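Pseudoperoxidase (Leishmania major, PDB 5VIA) binds heme b in a peroxidase-type fold, its iron held by cysteine and histidine axial ligands, although it is named a pseudoperoxidase. Local coordinates at residues A93-I107 with E264-K276. Numbering follows the deposited sequence.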
ATOM      1  N   ALA A  93       1.921  -5.786   8.013  1.00 29.66           N
ATOM      2  CA  ALA A  93       1.922  -5.508   6.583  1.00 28.19           C
ATOM      3  C   ALA A  93       2.690  -6.606   5.865  1.00 29.02           C
ATOM      4  O   ALA A  93       2.243  -7.125   4.833  1.00 27.97           O
ATOM      5  CB  ALA A  93       2.552  -4.135   6.291  1.00 27.36           C
ATOM      6  N   ILE A  94       3.851  -6.960   6.416  1.00 28.79           N
ATOM      7  CA  ILE A  94       4.671  -8.032   5.858  1.00 30.23           C
ATOM      8  C   ILE A  94       3.891  -9.346   5.859  1.00 29.69           C
ATOM      9  O   ILE A  94       3.967 -10.127   4.913  1.00 30.14           O
ATOM     10  CB  ILE A  94       6.014  -8.164   6.638  1.00 29.55           C
ATOM     11  CG1 ILE A  94       6.915  -6.951   6.361  1.00 29.83           C
ATOM     12  CG2 ILE A  94       6.763  -9.435   6.264  1.00 30.47           C
ATOM     13  CD1 ILE A  94       8.123  -6.873   7.287  1.00 30.05           C
ATOM     14  N   ALA A  95       3.119  -9.581   6.914  1.00 29.57           N
ATOM     15  CA  ALA A  95       2.271 -10.770   6.970  1.00 30.78           C
ATOM     16  C   ALA A  95       1.170 -10.727   5.907  1.00 29.35           C
ATOM     17  O   ALA A  95       0.756 -11.774   5.391  1.00 30.93           O
ATOM     18  CB  ALA A  95       1.681 -10.933   8.355  1.00 29.22           C
ATOM     19  N   GLY A  96       0.702  -9.522   5.576  1.00 27.89           N
ATOM     20  CA  GLY A  96      -0.276  -9.356   4.509  1.00 27.12           C
ATOM     21  C   GLY A  96       0.287  -9.814   3.174  1.00 27.75           C
ATOM     22  O   GLY A  96      -0.386 -10.511   2.404  1.00 25.80           O
ATOM     23  N   ILE A  97       1.528  -9.422   2.889  1.00 26.56           N
ATOM     24  CA  ILE A  97       2.186  -9.849   1.660  1.00 27.67           C
ATOM     25  C   ILE A  97       2.296 -11.374   1.614  1.00 27.06           C
ATOM     26  O   ILE A  97       1.977 -12.008   0.593  1.00 28.00           O
ATOM     27  CB  ILE A  97       3.598  -9.235   1.537  1.00 28.20           C
ATOM     28  CG1 ILE A  97       3.518  -7.707   1.493  1.00 26.44           C
ATOM     29  CG2 ILE A  97       4.303  -9.744   0.288  1.00 29.14           C
ATOM     30  CD1 ILE A  97       4.869  -7.030   1.672  1.00 24.81           C
ATOM     31  N   LYS A  98       2.777 -11.960   2.708  1.00 30.03           N
ATOM     32  CA  LYS A  98       2.881 -13.413   2.830  1.00 30.03           C
ATOM     33  C   LYS A  98       1.540 -14.088   2.588  1.00 31.17           C
ATOM     34  O   LYS A  98       1.448 -15.083   1.849  1.00 31.31           O
ATOM     35  CB  LYS A  98       3.377 -13.780   4.236  1.00 31.08           C
ATOM     36  CG  LYS A  98       3.586 -15.269   4.484  1.00 32.02           C
ATOM     37  CD  LYS A  98       4.079 -15.511   5.910  1.00 34.26           C
ATOM     38  CE  LYS A  98       4.578 -16.940   6.125  1.00 37.42           C
ATOM     39  NZ  LYS A  98       3.520 -17.966   6.073  1.00 39.40           N
ATOM     40  N   TYR A  99       0.501 -13.560   3.228  1.00 34.19           N
ATOM     41  CA  TYR A  99      -0.822 -14.169   3.116  1.00 33.75           C
ATOM     42  C   TYR A  99      -1.294 -14.116   1.667  1.00 34.28           C
ATOM     43  O   TYR A  99      -1.922 -15.047   1.179  1.00 33.45           O
ATOM     44  CB  TYR A  99      -1.837 -13.494   4.055  1.00 33.77           C
ATOM     45  CG  TYR A  99      -3.250 -14.031   3.878  1.00 35.38           C
ATOM     46  CD1 TYR A  99      -3.643 -15.223   4.469  1.00 37.90           C
ATOM     47  CD2 TYR A  99      -4.177 -13.346   3.096  1.00 34.74           C
ATOM     48  CE1 TYR A  99      -4.922 -15.719   4.299  1.00 39.19           C
ATOM     49  CE2 TYR A  99      -5.460 -13.834   2.913  1.00 37.03           C
ATOM     50  CZ  TYR A  99      -5.827 -15.014   3.517  1.00 38.83           C
ATOM     51  OH  TYR A  99      -7.102 -15.495   3.327  1.00 41.04           O
ATOM     52  N   LEU A 100      -0.953 -13.034   0.974  1.00 28.70           N
ATOM     53  CA  LEU A 100      -1.386 -12.857  -0.405  1.00 27.87           C
ATOM     54  C   LEU A 100      -0.372 -13.375  -1.435  1.00 28.16           C
ATOM     55  O   LEU A 100      -0.348 -12.910  -2.582  1.00 28.22           O
ATOM     56  CB  LEU A 100      -1.735 -11.393  -0.663  1.00 26.46           C
ATOM     57  CG  LEU A 100      -2.890 -10.879   0.199  1.00 26.80           C
ATOM     58  CD1 LEU A 100      -3.065  -9.390   0.017  1.00 26.80           C
ATOM     59  CD2 LEU A 100      -4.189 -11.631  -0.132  1.00 26.12           C
ATOM     60  N   ASN A 101       0.438 -14.347  -1.027  1.00 34.24           N
ATOM     61  CA  ASN A 101       1.370 -15.027  -1.934  1.00 35.41           C
ATOM     62  C   ASN A 101       2.356 -14.066  -2.596  1.00 35.04           C
ATOM     63  O   ASN A 101       2.800 -14.301  -3.717  1.00 35.29           O
ATOM     64  CB  ASN A 101       0.606 -15.824  -3.001  1.00 36.83           C
ATOM     65  CG  ASN A 101       1.362 -17.059  -3.466  1.00 43.32           C
ATOM     66  OD1 ASN A 101       2.335 -17.482  -2.826  1.00 42.44           O
ATOM     67  ND2 ASN A 101       0.912 -17.659  -4.580  1.00 43.90           N
ATOM     68  N   GLY A 102       2.696 -12.987  -1.896  1.00 30.12           N
ATOM     69  CA  GLY A 102       3.601 -11.990  -2.441  1.00 29.22           C
ATOM     70  C   GLY A 102       5.048 -12.246  -2.062  1.00 29.85           C
ATOM     71  O   GLY A 102       5.346 -13.157  -1.284  1.00 30.44           O
ATOM     72  N   PRO A 103       5.967 -11.471  -2.646  1.00 30.18           N
ATOM     73  CA  PRO A 103       7.377 -11.641  -2.288  1.00 29.02           C
ATOM     74  C   PRO A 103       7.671 -10.888  -0.998  1.00 29.02           C
ATOM     75  O   PRO A 103       7.600  -9.656  -0.978  1.00 27.86           O
ATOM     76  CB  PRO A 103       8.119 -11.001  -3.473  1.00 30.87           C
ATOM     77  CG  PRO A 103       7.162  -9.984  -4.021  1.00 30.78           C
ATOM     78  CD  PRO A 103       5.777 -10.554  -3.788  1.00 30.00           C
ATOM     79  N   TYR A 104       8.007 -11.615   0.065  1.00 34.66           N
ATOM     80  CA  TYR A 104       8.207 -10.988   1.372  1.00 33.34           C
ATOM     81  C   TYR A 104       9.454 -11.500   2.090  1.00 33.03           C
ATOM     82  O   TYR A 104       9.809 -10.990   3.153  1.00 36.48           O
ATOM     83  CB  TYR A 104       6.988 -11.245   2.260  1.00 33.58           C
ATOM     84  CG  TYR A 104       6.935 -12.669   2.748  1.00 34.57           C
ATOM     85  CD1 TYR A 104       6.377 -13.664   1.966  1.00 33.65           C
ATOM     86  CD2 TYR A 104       7.466 -13.022   3.985  1.00 36.28           C
ATOM     87  CE1 TYR A 104       6.341 -14.960   2.397  1.00 34.41           C
ATOM     88  CE2 TYR A 104       7.437 -14.323   4.416  1.00 35.67           C
ATOM     89  CZ  TYR A 104       6.865 -15.279   3.620  1.00 35.51           C
ATOM     90  OH  TYR A 104       6.827 -16.571   4.046  1.00 38.26           O
ATOM     91  N   GLU A 105      10.095 -12.521   1.531  1.00 34.80           N
ATOM     92  CA  GLU A 105      11.183 -13.219   2.220  1.00 36.95           C
ATOM     93  C   GLU A 105      12.387 -12.334   2.558  1.00 38.02           C
ATOM     94  O   GLU A 105      12.917 -12.396   3.668  1.00 38.22           O
ATOM     95  CB  GLU A 105      11.627 -14.442   1.408  1.00 39.88           C
ATOM     96  CG  GLU A 105      10.623 -15.609   1.390  1.00 44.15           C
ATOM     97  CD  GLU A 105       9.581 -15.524   0.268  1.00 45.47           C
ATOM     98  OE1 GLU A 105       9.359 -14.422  -0.289  1.00 40.89           O
ATOM     99  OE2 GLU A 105       8.980 -16.582  -0.050  1.00 48.62           O
ATOM    100  N   ALA A 106      12.816 -11.523   1.595  1.00 31.53           N
ATOM    101  CA  ALA A 106      13.892 -10.557   1.817  1.00 31.77           C
ATOM    102  C   ALA A 106      13.453  -9.429   2.744  1.00 31.16           C
ATOM    103  O   ALA A 106      14.237  -8.955   3.568  1.00 31.49           O
ATOM    104  CB  ALA A 106      14.374  -9.989   0.496  1.00 32.07           C
ATOM    105  N   ILE A 107      12.205  -8.981   2.608  1.00 31.71           N
ATOM    106  CA  ILE A 107      11.687  -7.939   3.494  1.00 29.63           C
ATOM    107  C   ILE A 107      11.743  -8.428   4.938  1.00 29.39           C
ATOM    108  O   ILE A 107      12.161  -7.696   5.837  1.00 28.98           O
ATOM    109  CB  ILE A 107      10.223  -7.566   3.178  1.00 28.87           C
ATOM    110  CG1 ILE A 107      10.050  -7.140   1.717  1.00 28.08           C
ATOM    111  CG2 ILE A 107       9.763  -6.451   4.088  1.00 27.86           C
ATOM    112  CD1 ILE A 107       8.569  -6.959   1.297  1.00 26.37           C
ATOM    113  N   GLU A 264      10.939 -11.760 -11.871  1.00 34.06           N
ATOM    114  CA  GLU A 264      12.077 -11.873 -10.964  1.00 33.78           C
ATOM    115  C   GLU A 264      12.659 -10.494 -10.628  1.00 34.07           C
ATOM    116  O   GLU A 264      12.943 -10.192  -9.458  1.00 31.89           O
ATOM    117  CB  GLU A 264      13.154 -12.781 -11.564  1.00 38.93           C
ATOM    118  CG  GLU A 264      14.405 -12.897 -10.702  1.00 42.43           C
ATOM    119  CD  GLU A 264      15.489 -13.745 -11.349  1.00 55.13           C
ATOM    120  OE1 GLU A 264      15.251 -14.307 -12.443  1.00 60.59           O
ATOM    121  OE2 GLU A 264      16.586 -13.846 -10.760  1.00 58.64           O
ATOM    122  N   LEU A 265      12.835  -9.663 -11.652  1.00 34.23           N
ATOM    123  CA  LEU A 265      13.352  -8.313 -11.437  1.00 35.84           C
ATOM    124  C   LEU A 265      12.370  -7.527 -10.585  1.00 35.31           C
ATOM    125  O   LEU A 265      12.772  -6.838  -9.647  1.00 30.78           O
ATOM    126  CB  LEU A 265      13.577  -7.591 -12.762  1.00 39.15           C
ATOM    127  CG  LEU A 265      13.956  -6.113 -12.616  1.00 39.00           C
ATOM    128  CD1 LEU A 265      15.274  -5.947 -11.864  1.00 36.85           C
ATOM    129  CD2 LEU A 265      14.037  -5.458 -13.976  1.00 39.91           C
ATOM    130  N   TRP A 266      11.079  -7.645 -10.901  1.00 28.89           N
ATOM    131  CA  TRP A 266      10.072  -6.939 -10.121  1.00 29.46           C
ATOM    132  C   TRP A 266      10.124  -7.319  -8.641  1.00 27.01           C
ATOM    133  O   TRP A 266      10.070  -6.439  -7.778  1.00 25.87           O
ATOM    134  CB  TRP A 266       8.649  -7.137 -10.663  1.00 28.72           C
ATOM    135  CG  TRP A 266       7.645  -6.676  -9.638  1.00 27.46           C
ATOM    136  CD1 TRP A 266       7.300  -5.388  -9.345  1.00 24.50           C
ATOM    137  CD2 TRP A 266       6.913  -7.506  -8.722  1.00 27.95           C
ATOM    138  NE1 TRP A 266       6.376  -5.369  -8.320  1.00 25.97           N
ATOM    139  CE2 TRP A 266       6.126  -6.656  -7.921  1.00 26.69           C
ATOM    140  CE3 TRP A 266       6.840  -8.889  -8.518  1.00 27.02           C
ATOM    141  CZ2 TRP A 266       5.286  -7.141  -6.923  1.00 24.60           C
ATOM    142  CZ3 TRP A 266       5.997  -9.371  -7.534  1.00 27.95           C
ATOM    143  CH2 TRP A 266       5.231  -8.501  -6.749  1.00 27.34           C
ATOM    144  N   ARG A 267      10.228  -8.615  -8.339  1.00 28.76           N
ATOM    145  CA  ARG A 267      10.264  -9.049  -6.935  1.00 28.49           C
ATOM    146  C   ARG A 267      11.425  -8.421  -6.157  1.00 31.83           C
ATOM    147  O   ARG A 267      11.287  -8.042  -4.984  1.00 25.87           O
ATOM    148  CB  ARG A 267      10.339 -10.571  -6.829  1.00 32.08           C
ATOM    149  CG  ARG A 267       9.022 -11.278  -7.148  1.00 35.09           C
ATOM    150  CD  ARG A 267       9.044 -12.734  -6.694  1.00 41.37           C
ATOM    151  NE  ARG A 267      10.044 -13.528  -7.396  1.00 48.08           N
ATOM    152  CZ  ARG A 267       9.764 -14.381  -8.378  1.00 52.27           C
ATOM    153  NH1 ARG A 267       8.507 -14.549  -8.771  1.00 53.61           N
ATOM    154  NH2 ARG A 267      10.734 -15.070  -8.967  1.00 51.24           N
ATOM    155  N   GLU A 268      12.572  -8.309  -6.814  1.00 34.54           N
ATOM    156  CA  GLU A 268      13.745  -7.716  -6.177  1.00 33.90           C
ATOM    157  C   GLU A 268      13.491  -6.256  -5.827  1.00 30.35           C
ATOM    158  O   GLU A 268      13.722  -5.823  -4.692  1.00 29.87           O
ATOM    159  CB  GLU A 268      14.951  -7.818  -7.111  1.00 33.20           C
ATOM    160  CG  GLU A 268      16.182  -7.121  -6.578  1.00 39.46           C
ATOM    161  CD  GLU A 268      17.285  -7.039  -7.609  1.00 43.75           C
ATOM    162  OE1 GLU A 268      18.305  -7.746  -7.439  1.00 46.27           O
ATOM    163  OE2 GLU A 268      17.131  -6.266  -8.585  1.00 39.33           O
ATOM    164  N   GLN A 269      13.007  -5.502  -6.810  1.00 27.36           N
ATOM    165  CA  GLN A 269      12.746  -4.073  -6.637  1.00 26.74           C
ATOM    166  C   GLN A 269      11.607  -3.817  -5.639  1.00 26.44           C
ATOM    167  O   GLN A 269      11.641  -2.851  -4.869  1.00 23.13           O
ATOM    168  CB  GLN A 269      12.440  -3.449  -8.002  1.00 24.66           C
ATOM    169  CG  GLN A 269      13.624  -3.542  -8.968  1.00 28.25           C
ATOM    170  CD  GLN A 269      14.810  -2.732  -8.472  1.00 31.80           C
ATOM    171  OE1 GLN A 269      14.636  -1.616  -7.979  1.00 29.27           O
ATOM    172  NE2 GLN A 269      16.022  -3.289  -8.592  1.00 33.43           N
ATOM    173  N   PHE A 270      10.607  -4.693  -5.652  1.00 28.12           N
ATOM    174  CA  PHE A 270       9.475  -4.567  -4.741  1.00 22.50           C
ATOM    175  C   PHE A 270       9.936  -4.661  -3.296  1.00 23.74           C
ATOM    176  O   PHE A 270       9.569  -3.839  -2.462  1.00 23.77           O
ATOM    177  CB  PHE A 270       8.437  -5.680  -5.013  1.00 24.70           C
ATOM    178  CG  PHE A 270       7.287  -5.677  -4.041  1.00 24.26           C
ATOM    179  CD1 PHE A 270       6.225  -4.811  -4.215  1.00 22.40           C
ATOM    180  CD2 PHE A 270       7.282  -6.529  -2.939  1.00 28.10           C
ATOM    181  CE1 PHE A 270       5.161  -4.790  -3.310  1.00 24.31           C
ATOM    182  CE2 PHE A 270       6.219  -6.523  -2.031  1.00 24.63           C
ATOM    183  CZ  PHE A 270       5.158  -5.652  -2.225  1.00 23.47           C
ATOM    184  N   GLN A 271      10.739  -5.673  -2.995  1.00 23.90           N
ATOM    185  CA  GLN A 271      11.132  -5.909  -1.614  1.00 24.65           C
ATOM    186  C   GLN A 271      12.054  -4.802  -1.149  1.00 24.41           C
ATOM    187  O   GLN A 271      11.972  -4.352  -0.003  1.00 24.38           O
ATOM    188  CB  GLN A 271      11.762  -7.302  -1.453  1.00 26.21           C
ATOM    189  CG  GLN A 271      10.765  -8.432  -1.777  1.00 28.04           C
ATOM    190  CD  GLN A 271      11.313  -9.808  -1.485  1.00 31.15           C
ATOM    191  OE1 GLN A 271      11.245 -10.281  -0.352  1.00 32.64           O
ATOM    192  NE2 GLN A 271      11.843 -10.468  -2.507  1.00 31.62           N
ATOM    193  N   SER A 272      12.915  -4.337  -2.045  1.00 25.74           N
ATOM    194  CA  SER A 272      13.788  -3.228  -1.706  1.00 27.37           C
ATOM    195  C   SER A 272      12.985  -1.953  -1.424  1.00 26.42           C
ATOM    196  O   SER A 272      13.243  -1.239  -0.447  1.00 26.29           O
ATOM    197  CB  SER A 272      14.808  -2.999  -2.826  1.00 29.83           C
ATOM    198  OG  SER A 272      15.458  -1.768  -2.624  1.00 33.00           O
ATOM    199  N   ALA A 273      12.000  -1.674  -2.274  1.00 26.04           N
ATOM    200  CA  ALA A 273      11.128  -0.518  -2.074  1.00 24.00           C
ATOM    201  C   ALA A 273      10.317  -0.637  -0.789  1.00 26.07           C
ATOM    202  O   ALA A 273      10.196   0.331  -0.022  1.00 24.59           O
ATOM    203  CB  ALA A 273      10.181  -0.355  -3.262  1.00 22.89           C
ATOM    204  N   PHE A 274       9.735  -1.812  -0.562  1.00 25.26           N
ATOM    205  CA  PHE A 274       8.829  -1.958   0.576  1.00 23.29           C
ATOM    206  C   PHE A 274       9.603  -1.789   1.872  1.00 23.74           C
ATOM    207  O   PHE A 274       9.145  -1.133   2.806  1.00 23.05           O
ATOM    208  CB  PHE A 274       8.093  -3.304   0.535  1.00 24.02           C
ATOM    209  CG  PHE A 274       6.820  -3.310   1.332  1.00 22.11           C
ATOM    210  CD1 PHE A 274       6.845  -3.549   2.697  1.00 25.52           C
ATOM    211  CD2 PHE A 274       5.597  -3.064   0.722  1.00 25.25           C
ATOM    212  CE1 PHE A 274       5.667  -3.554   3.449  1.00 24.93           C
ATOM    213  CE2 PHE A 274       4.407  -3.066   1.478  1.00 24.82           C
ATOM    214  CZ  PHE A 274       4.457  -3.305   2.837  1.00 22.40           C
ATOM    215  N   THR A 275      10.798  -2.364   1.924  1.00 22.60           N
ATOM    216  CA  THR A 275      11.662  -2.166   3.078  1.00 25.24           C
ATOM    217  C   THR A 275      12.007  -0.685   3.321  1.00 25.49           C
ATOM    218  O   THR A 275      11.908  -0.208   4.458  1.00 25.61           O
ATOM    219  CB  THR A 275      12.937  -3.035   2.961  1.00 28.26           C
ATOM    220  OG1 THR A 275      12.585  -4.399   3.223  1.00 29.24           O
ATOM    221  CG2 THR A 275      14.003  -2.591   3.968  1.00 26.51           C
ATOM    222  N   LYS A 276      12.417   0.049   2.286  1.00 25.07           N
ATOM    223  CA  LYS A 276      12.686   1.484   2.444  0.68 24.76           C
ATOM    224  C   LYS A 276      11.447   2.211   2.964  1.00 23.77           C
ATOM    225  O   LYS A 276      11.536   3.077   3.836  1.00 23.33           O
ATOM    226  CB  LYS A 276      13.097   2.121   1.116  0.68 25.05           C
ATOM    227  CG  LYS A 276      14.530   1.862   0.637  0.68 31.05           C
ATOM    228  CD  LYS A 276      14.819   2.787  -0.564  0.68 34.00           C
ATOM    229  CE  LYS A 276      16.257   2.723  -1.095  0.68 34.80           C
ATOM    230  NZ  LYS A 276      16.412   3.542  -2.363  0.68 25.73           N
TER
HETATM  231  O   HOH W   1      12.384  -5.029   6.022  1.00 31.48           O
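Gln271 OE1 accepts two backbone N-H groups from the first turn of helix 105-109. The bond from Ala106 N is 2.8 Å long but bent, 132° at the hydrogen, and reaches the carbonyl oxygen from 28° off its plane; that from Ile107 N is straighter but weak. Amides in a first turn have no earlier helical carbonyl to bond, so a glutamine long enough to span the gap suits the place. Its chain runs extended beyond CG (chi2 -174°), which carries the amide across to them. At the same helix start, Glu105 OE1 accepts the backbone N-H of Tyr104, the N-cap residue (Tyr104 N to Glu105 OE1, 3.1 Å).

Beyond this polar corner the contact is mostly apolar. The compact ring of Pro103 fits between the CG and CD methylenes of Arg267, the rim of Phe270 (Pro103 CG to Phe270 CD2, 3.6 Å) and Trp266 CH2; Pro103 O is buried without a hydrogen-bond partner at the Phe270 edge. The indole is anchored by its NE1, which bonds Ala154 O. Ile107 is a knob among Phe270, Gln271, Phe274 and Thr275, while a water joins its O to Thr275 OG1. From helix 85-99, Ile97 CD1 stands 3.8 Å from the Phe274 ring centroid, nearly on the normal, a CH-pi contact, and Ala93 CB meets that ring's edge at CZ, 4.0 Å away.

Helix 263-279 thus meets helix 85-99 through Phe270 and Phe274, and helix 105-109 through Gln271 and the Ile107 knob. Since the side chain of Phe274 comes within about 4 Å of the heme, this apolar packing probably helps shape the pocket wall, while the glutamine probably helps hold the start of helix 105-109.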